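Local coordinates for protein intracellular serine protease (Bacillus licheniformis, PDB 4ZOQ) that probably cleaves peptide bonds as a subtilisin-family serine endopeptidase acting on lanthipeptides, and is used for sequence-specific, traceless peptide cleavage, at residues Trp11-Phe25 against Val240-Lys252. Numbering follows the deposited sequence.
Sequences WGLDGILELKEYLWF and VRVTDLVLTTYPK
The carbonyl oxygen of L245 takes the indole N-H of W24, NE1 to O 2.9 Å, with the N-H to O angle at 153° and the donor lying above the carbonyl plane. This bond ties the start of helix 24-30 to the residue just before strand 246-249, which pairs antiparallel with strand 269-272 in this subtilisin-like (S8) protease. At the end of the 3-10 segment 17-22, two residues before the helix, Y22 O accepts L247 N at 3.0 Å, a backbone-to-backbone bond. T243 O also comes near the W24 nitrogen, but at a poor angle; K207 binds that oxygen weakly and makes a cation-pi contact with W24.

L247 turns its side chain into the N-terminal segment: CG lies anti to its backbone N (chi1 -158°), and CD2 reaches L13 CD2 at 3.7 Å and W11 at CZ3. Its CB packs on CB of Y22. V246 instead meets the neighbouring aromatics, its CG1 touching W24 CZ2 and F25 CD1; M93 of helix 86-97 touches both V246 and F25. T248 points away, its OG1 hydrogen-bonded to S270 O and Q89 NE2, and its side chain lies about 8 Å from that of S276, predicted to belong to the charge relay system. At the other end T249 lays its methyl on W11, CG2 3.8 Å from the six-membered ring's centroid and 15° off its normal, while T249 OG1 is bonded to T88 O.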
loop_
_atom_site.group_PDB
_atom_site.type_symbol
_atom_site.label_atom_id
_atom_site.label_comp_id
_atom_site.label_asym_id
_atom_site.label_seq_id
_atom_site.Cartn_x
_atom_site.Cartn_y
_atom_site.Cartn_z
ATOM N N TRP B 11 -6.929 17.373 9.105
ATOM C CA TRP B 11 -8.261 17.227 8.536
ATOM C C TRP B 11 -9.175 18.302 9.087
ATOM O O TRP B 11 -9.077 18.679 10.250
ATOM C CB TRP B 11 -8.857 15.855 8.845
ATOM C CG TRP B 11 -8.086 14.682 8.320
ATOM C CD1 TRP B 11 -7.016 14.712 7.498
ATOM C CD2 TRP B 11 -8.360 13.297 8.582
ATOM N NE1 TRP B 11 -6.580 13.436 7.245
ATOM C CE2 TRP B 11 -7.393 12.550 7.896
ATOM C CE3 TRP B 11 -9.316 12.623 9.344
ATOM C CZ2 TRP B 11 -7.359 11.153 7.949
ATOM C CZ3 TRP B 11 -9.288 11.240 9.379
ATOM C CH2 TRP B 11 -8.316 10.521 8.690
ATOM N N GLY B 12 -10.088 18.774 8.246
ATOM C CA GLY B 12 -11.037 19.791 8.642
ATOM C C GLY B 12 -12.054 19.265 9.631
ATOM O O GLY B 12 -12.536 20.034 10.464
ATOM N N LEU B 13 -12.431 17.985 9.503
ATOM C CA LEU B 13 -13.338 17.341 10.470
ATOM C C LEU B 13 -14.680 18.092 10.566
ATOM O O LEU B 13 -15.423 17.950 11.546
ATOM C CB LEU B 13 -12.677 17.236 11.857
ATOM C CG LEU B 13 -11.381 16.417 12.044
ATOM C CD1 LEU B 13 -10.893 16.555 13.445
ATOM C CD2 LEU B 13 -11.613 14.930 11.763
ATOM N N ASP B 14 -14.973 18.893 9.540
ATOM C CA ASP B 14 -16.149 19.764 9.504
ATOM C C ASP B 14 -16.267 20.666 10.749
ATOM O O ASP B 14 -17.366 21.087 11.123
ATOM C CB ASP B 14 -17.408 18.906 9.348
ATOM C CG ASP B 14 -18.588 19.685 8.818
ATOM O OD1 ASP B 14 -18.392 20.827 8.337
ATOM O OD2 ASP B 14 -19.717 19.145 8.866
ATOM N N GLY B 15 -15.141 20.964 11.391
ATOM C CA GLY B 15 -15.162 21.791 12.586
ATOM C C GLY B 15 -15.656 21.078 13.846
ATOM O O GLY B 15 -15.647 21.653 14.924
ATOM N N ILE B 16 -16.096 19.832 13.724
ATOM C CA ILE B 16 -16.598 19.096 14.885
ATOM C C ILE B 16 -15.435 18.613 15.740
ATOM O O ILE B 16 -14.719 17.682 15.374
ATOM C CB ILE B 16 -17.463 17.873 14.495
ATOM C CG1 ILE B 16 -18.585 18.277 13.534
ATOM C CG2 ILE B 16 -18.003 17.193 15.746
ATOM C CD1 ILE B 16 -19.205 17.106 12.771
ATOM N N LEU B 17 -15.288 19.227 16.902
ATOM C CA LEU B 17 -14.137 19.032 17.762
ATOM C C LEU B 17 -14.121 17.610 18.378
ATOM O O LEU B 17 -13.058 17.079 18.715
ATOM C CB LEU B 17 -14.156 20.103 18.851
ATOM C CG LEU B 17 -12.913 20.350 19.680
ATOM C CD1 LEU B 17 -11.999 21.289 18.877
ATOM C CD2 LEU B 17 -13.294 20.963 21.020
ATOM N N GLU B 18 -15.276 16.954 18.420
ATOM C CA GLU B 18 -15.383 15.633 19.036
ATOM C C GLU B 18 -14.814 14.505 18.167
ATOM O O GLU B 18 -14.470 13.437 18.671
ATOM C CB GLU B 18 -16.874 15.357 19.331
ATOM C CG GLU B 18 -17.315 13.886 19.552
ATOM C CD GLU B 18 -16.648 13.191 20.729
ATOM O OE1 GLU B 18 -16.222 13.880 21.688
ATOM O OE2 GLU B 18 -16.558 11.939 20.689
ATOM N N LEU B 19 -14.569 14.791 16.897
ATOM C CA LEU B 19 -14.013 13.779 16.015
ATOM C C LEU B 19 -12.538 13.491 16.333
ATOM O O LEU B 19 -11.986 12.501 15.872
ATOM C CB LEU B 19 -14.174 14.197 14.567
ATOM C CG LEU B 19 -15.631 14.335 14.132
ATOM C CD1 LEU B 19 -15.684 14.559 12.633
ATOM C CD2 LEU B 19 -16.466 13.140 14.550
ATOM N N LYS B 20 -11.895 14.371 17.099
ATOM C CA LYS B 20 -10.507 14.143 17.498
ATOM C C LYS B 20 -10.364 12.865 18.312
ATOM O O LYS B 20 -9.314 12.233 18.305
ATOM C CB LYS B 20 -9.972 15.330 18.297
ATOM C CG LYS B 20 -9.868 16.609 17.467
ATOM C CD LYS B 20 -9.363 17.803 18.279
ATOM C CE LYS B 20 -9.187 19.013 17.360
ATOM N NZ LYS B 20 -8.923 20.272 18.105
ATOM N N GLU B 21 -11.430 12.451 18.981
ATOM C CA GLU B 21 -11.364 11.216 19.756
ATOM C C GLU B 21 -11.006 9.984 18.898
ATOM O O GLU B 21 -10.369 9.057 19.380
ATOM C CB GLU B 21 -12.695 10.973 20.469
ATOM C CG GLU B 21 -12.871 11.831 21.679
ATOM C CD GLU B 21 -11.747 11.634 22.665
ATOM O OE1 GLU B 21 -11.454 10.458 23.016
ATOM O OE2 GLU B 21 -11.145 12.656 23.060
ATOM N N TYR B 22 -11.456 9.979 17.647
ATOM C CA TYR B 22 -11.279 8.845 16.739
ATOM C C TYR B 22 -9.966 8.942 15.966
ATOM O O TYR B 22 -9.609 8.037 15.196
ATOM C CB TYR B 22 -12.460 8.778 15.753
ATOM C CG TYR B 22 -13.820 8.823 16.438
ATOM C CD1 TYR B 22 -14.256 7.776 17.247
ATOM C CD2 TYR B 22 -14.662 9.906 16.262
ATOM C CE1 TYR B 22 -15.483 7.824 17.872
ATOM C CE2 TYR B 22 -15.892 9.956 16.866
ATOM C CZ TYR B 22 -16.302 8.924 17.676
ATOM O OH TYR B 22 -17.542 9.002 18.285
ATOM N N LEU B 23 -9.251 10.040 16.189
ATOM C CA LEU B 23 -7.956 10.266 15.581
ATOM C C LEU B 23 -6.838 10.035 16.606
ATOM O O LEU B 23 -5.725 10.559 16.457
ATOM C CB LEU B 23 -7.884 11.679 15.006
ATOM C CG LEU B 23 -8.532 11.889 13.624
ATOM C CD1 LEU B 23 -8.855 13.359 13.376
ATOM C CD2 LEU B 23 -7.623 11.383 12.525
ATOM N N TRP B 24 -7.156 9.256 17.647
ATOM C CA TRP B 24 -6.199 8.877 18.690
ATOM C C TRP B 24 -4.929 8.322 18.077
ATOM O O TRP B 24 -3.826 8.638 18.562
ATOM C CB TRP B 24 -6.790 7.843 19.663
ATOM C CG TRP B 24 -7.227 6.566 19.000
ATOM C CD1 TRP B 24 -8.481 6.261 18.530
ATOM C CD2 TRP B 24 -6.401 5.426 18.711
ATOM N NE1 TRP B 24 -8.485 4.988 17.994
ATOM C CE2 TRP B 24 -7.219 4.463 18.076
ATOM C CE3 TRP B 24 -5.048 5.126 18.932
ATOM C CZ2 TRP B 24 -6.733 3.225 17.661
ATOM C CZ3 TRP B 24 -4.553 3.911 18.487
ATOM C CH2 TRP B 24 -5.400 2.965 17.866
ATOM N N PHE B 25 -5.072 7.526 17.009
ATOM C CA PHE B 25 -3.905 6.962 16.311
ATOM C C PHE B 25 -3.029 8.088 15.714
ATOM O O PHE B 25 -1.801 7.995 15.715
ATOM C CB PHE B 25 -4.322 5.960 15.215
ATOM C CG PHE B 25 -4.925 6.607 13.990
ATOM C CD1 PHE B 25 -6.279 6.899 13.937
ATOM C CD2 PHE B 25 -4.122 6.964 12.907
ATOM C CE1 PHE B 25 -6.819 7.529 12.822
ATOM C CE2 PHE B 25 -4.659 7.590 11.795
ATOM C CZ PHE B 25 -5.999 7.879 11.757
ATOM N N VAL B 240 -18.565 -3.832 20.612
ATOM C CA VAL B 240 -17.757 -2.968 19.776
ATOM C C VAL B 240 -17.386 -1.757 20.609
ATOM O O VAL B 240 -18.264 -1.097 21.192
ATOM C CB VAL B 240 -18.528 -2.505 18.517
ATOM C CG1 VAL B 240 -17.767 -1.387 17.801
ATOM C CG2 VAL B 240 -18.792 -3.667 17.578
ATOM N N ARG B 241 -16.095 -1.459 20.673
ATOM C CA ARG B 241 -15.669 -0.259 21.390
ATOM C C ARG B 241 -15.224 0.680 20.309
ATOM O O ARG B 241 -14.221 0.445 19.626
ATOM C CB ARG B 241 -14.581 -0.606 22.409
ATOM C CG ARG B 241 -15.102 -1.789 23.205
ATOM C CD ARG B 241 -14.102 -2.688 23.890
ATOM N NE ARG B 241 -14.799 -3.940 24.175
ATOM C CZ ARG B 241 -14.234 -5.140 24.206
ATOM N NH1 ARG B 241 -12.931 -5.259 24.041
ATOM N NH2 ARG B 241 -14.966 -6.218 24.441
ATOM N N VAL B 242 -15.971 1.764 20.165
ATOM C CA VAL B 242 -15.815 2.626 19.009
ATOM C C VAL B 242 -14.534 3.411 19.103
ATOM O O VAL B 242 -14.035 3.932 18.090
ATOM C CB VAL B 242 -17.003 3.580 18.887
ATOM C CG1 VAL B 242 -18.271 2.773 18.535
ATOM C CG2 VAL B 242 -17.200 4.328 20.189
ATOM N N THR B 243 -13.994 3.465 20.324
ATOM C CA THR B 243 -12.722 4.120 20.574
ATOM C C THR B 243 -11.534 3.268 20.152
ATOM O O THR B 243 -10.404 3.758 20.130
ATOM C CB THR B 243 -12.549 4.448 22.099
ATOM O OG1 THR B 243 -12.625 3.234 22.876
ATOM C CG2 THR B 243 -13.618 5.438 22.573
ATOM N N ASP B 244 -11.790 2.010 19.800
ATOM C CA ASP B 244 -10.747 1.124 19.291
ATOM C C ASP B 244 -10.635 1.180 17.788
ATOM O O ASP B 244 -9.665 0.667 17.236
ATOM C CB ASP B 244 -10.974 -0.326 19.746
ATOM C CG ASP B 244 -10.440 -0.591 21.164
ATOM O OD1 ASP B 244 -9.743 0.288 21.701
ATOM O OD2 ASP B 244 -10.723 -1.664 21.756
ATOM N N LEU B 245 -11.613 1.815 17.140
ATOM C CA LEU B 245 -11.613 2.032 15.683
ATOM C C LEU B 245 -10.851 3.305 15.308
ATOM O O LEU B 245 -10.571 4.140 16.175
ATOM C CB LEU B 245 -13.054 2.100 15.174
ATOM C CG LEU B 245 -13.888 0.806 15.195
ATOM C CD1 LEU B 245 -15.410 1.056 15.017
ATOM C CD2 LEU B 245 -13.372 -0.125 14.065
ATOM N N VAL B 246 -10.542 3.476 14.023
ATOM C CA VAL B 246 -9.788 4.645 13.602
ATOM C C VAL B 246 -10.574 5.442 12.572
ATOM O O VAL B 246 -11.300 4.867 11.752
ATOM C CB VAL B 246 -8.375 4.262 13.042
ATOM C CG1 VAL B 246 -7.555 3.604 14.143
ATOM C CG2 VAL B 246 -8.444 3.360 11.789
ATOM N N LEU B 247 -10.460 6.769 12.624
ATOM C CA LEU B 247 -11.142 7.588 11.629
ATOM C C LEU B 247 -10.405 7.521 10.285
ATOM O O LEU B 247 -9.178 7.478 10.233
ATOM C CB LEU B 247 -11.278 9.042 12.099
ATOM C CG LEU B 247 -12.411 9.830 11.417
ATOM C CD1 LEU B 247 -13.744 9.220 11.796
ATOM C CD2 LEU B 247 -12.397 11.306 11.766
ATOM N N THR B 248 -11.176 7.537 9.207
ATOM C CA THR B 248 -10.655 7.577 7.841
ATOM C C THR B 248 -11.327 8.691 7.036
ATOM O O THR B 248 -12.502 9.049 7.261
ATOM C CB THR B 248 -10.919 6.246 7.104
ATOM O OG1 THR B 248 -12.341 5.996 7.042
ATOM C CG2 THR B 248 -10.263 5.098 7.817
ATOM N N THR B 249 -10.606 9.209 6.060
ATOM C CA THR B 249 -11.248 10.039 5.056
ATOM C C THR B 249 -11.981 9.092 4.128
ATOM O O THR B 249 -11.454 8.061 3.707
ATOM C CB THR B 249 -10.260 10.918 4.292
ATOM O OG1 THR B 249 -9.141 10.121 3.901
ATOM C CG2 THR B 249 -9.746 12.047 5.169
ATOM N N TYR B 250 -13.217 9.456 3.826
ATOM C CA TYR B 250 -14.108 8.619 3.039
ATOM C C TYR B 250 -14.680 9.527 1.943
ATOM O O TYR B 250 -14.816 10.741 2.178
ATOM C CB TYR B 250 -15.183 8.019 3.944
ATOM C CG TYR B 250 -15.856 6.778 3.397
ATOM C CD1 TYR B 250 -15.136 5.593 3.206
ATOM C CD2 TYR B 250 -17.224 6.774 3.130
ATOM C CE1 TYR B 250 -15.750 4.452 2.717
ATOM C CE2 TYR B 250 -17.851 5.640 2.651
ATOM C CZ TYR B 250 -17.109 4.481 2.450
ATOM O OH TYR B 250 -17.736 3.368 1.978
ATOM N N PRO B 251 -14.914 8.978 0.728
ATOM C CA PRO B 251 -15.359 9.825 -0.392
ATOM C C PRO B 251 -16.548 10.700 0.015
ATOM O O PRO B 251 -17.569 10.207 0.484
ATOM C CB PRO B 251 -15.742 8.814 -1.466
ATOM C CG PRO B 251 -14.898 7.607 -1.174
ATOM C CD PRO B 251 -14.820 7.555 0.335
ATOM N N LYS B 252 -16.389 12.007 -0.129
ATOM C CA LYS B 252 -17.326 12.933 0.477
ATOM C C LYS B 252 -18.737 12.780 -0.107
ATOM O O LYS B 252 -19.731 13.019 0.577
ATOM C CB LYS B 252 -16.830 14.366 0.309
ATOM C CG LYS B 252 -17.511 15.100 -0.808
ATOM C CD LYS B 252 -16.774 16.349 -1.254
ATOM C CE LYS B 252 -15.613 16.013 -2.158
ATOM N NZ LYS B 252 -14.877 17.268 -2.453
#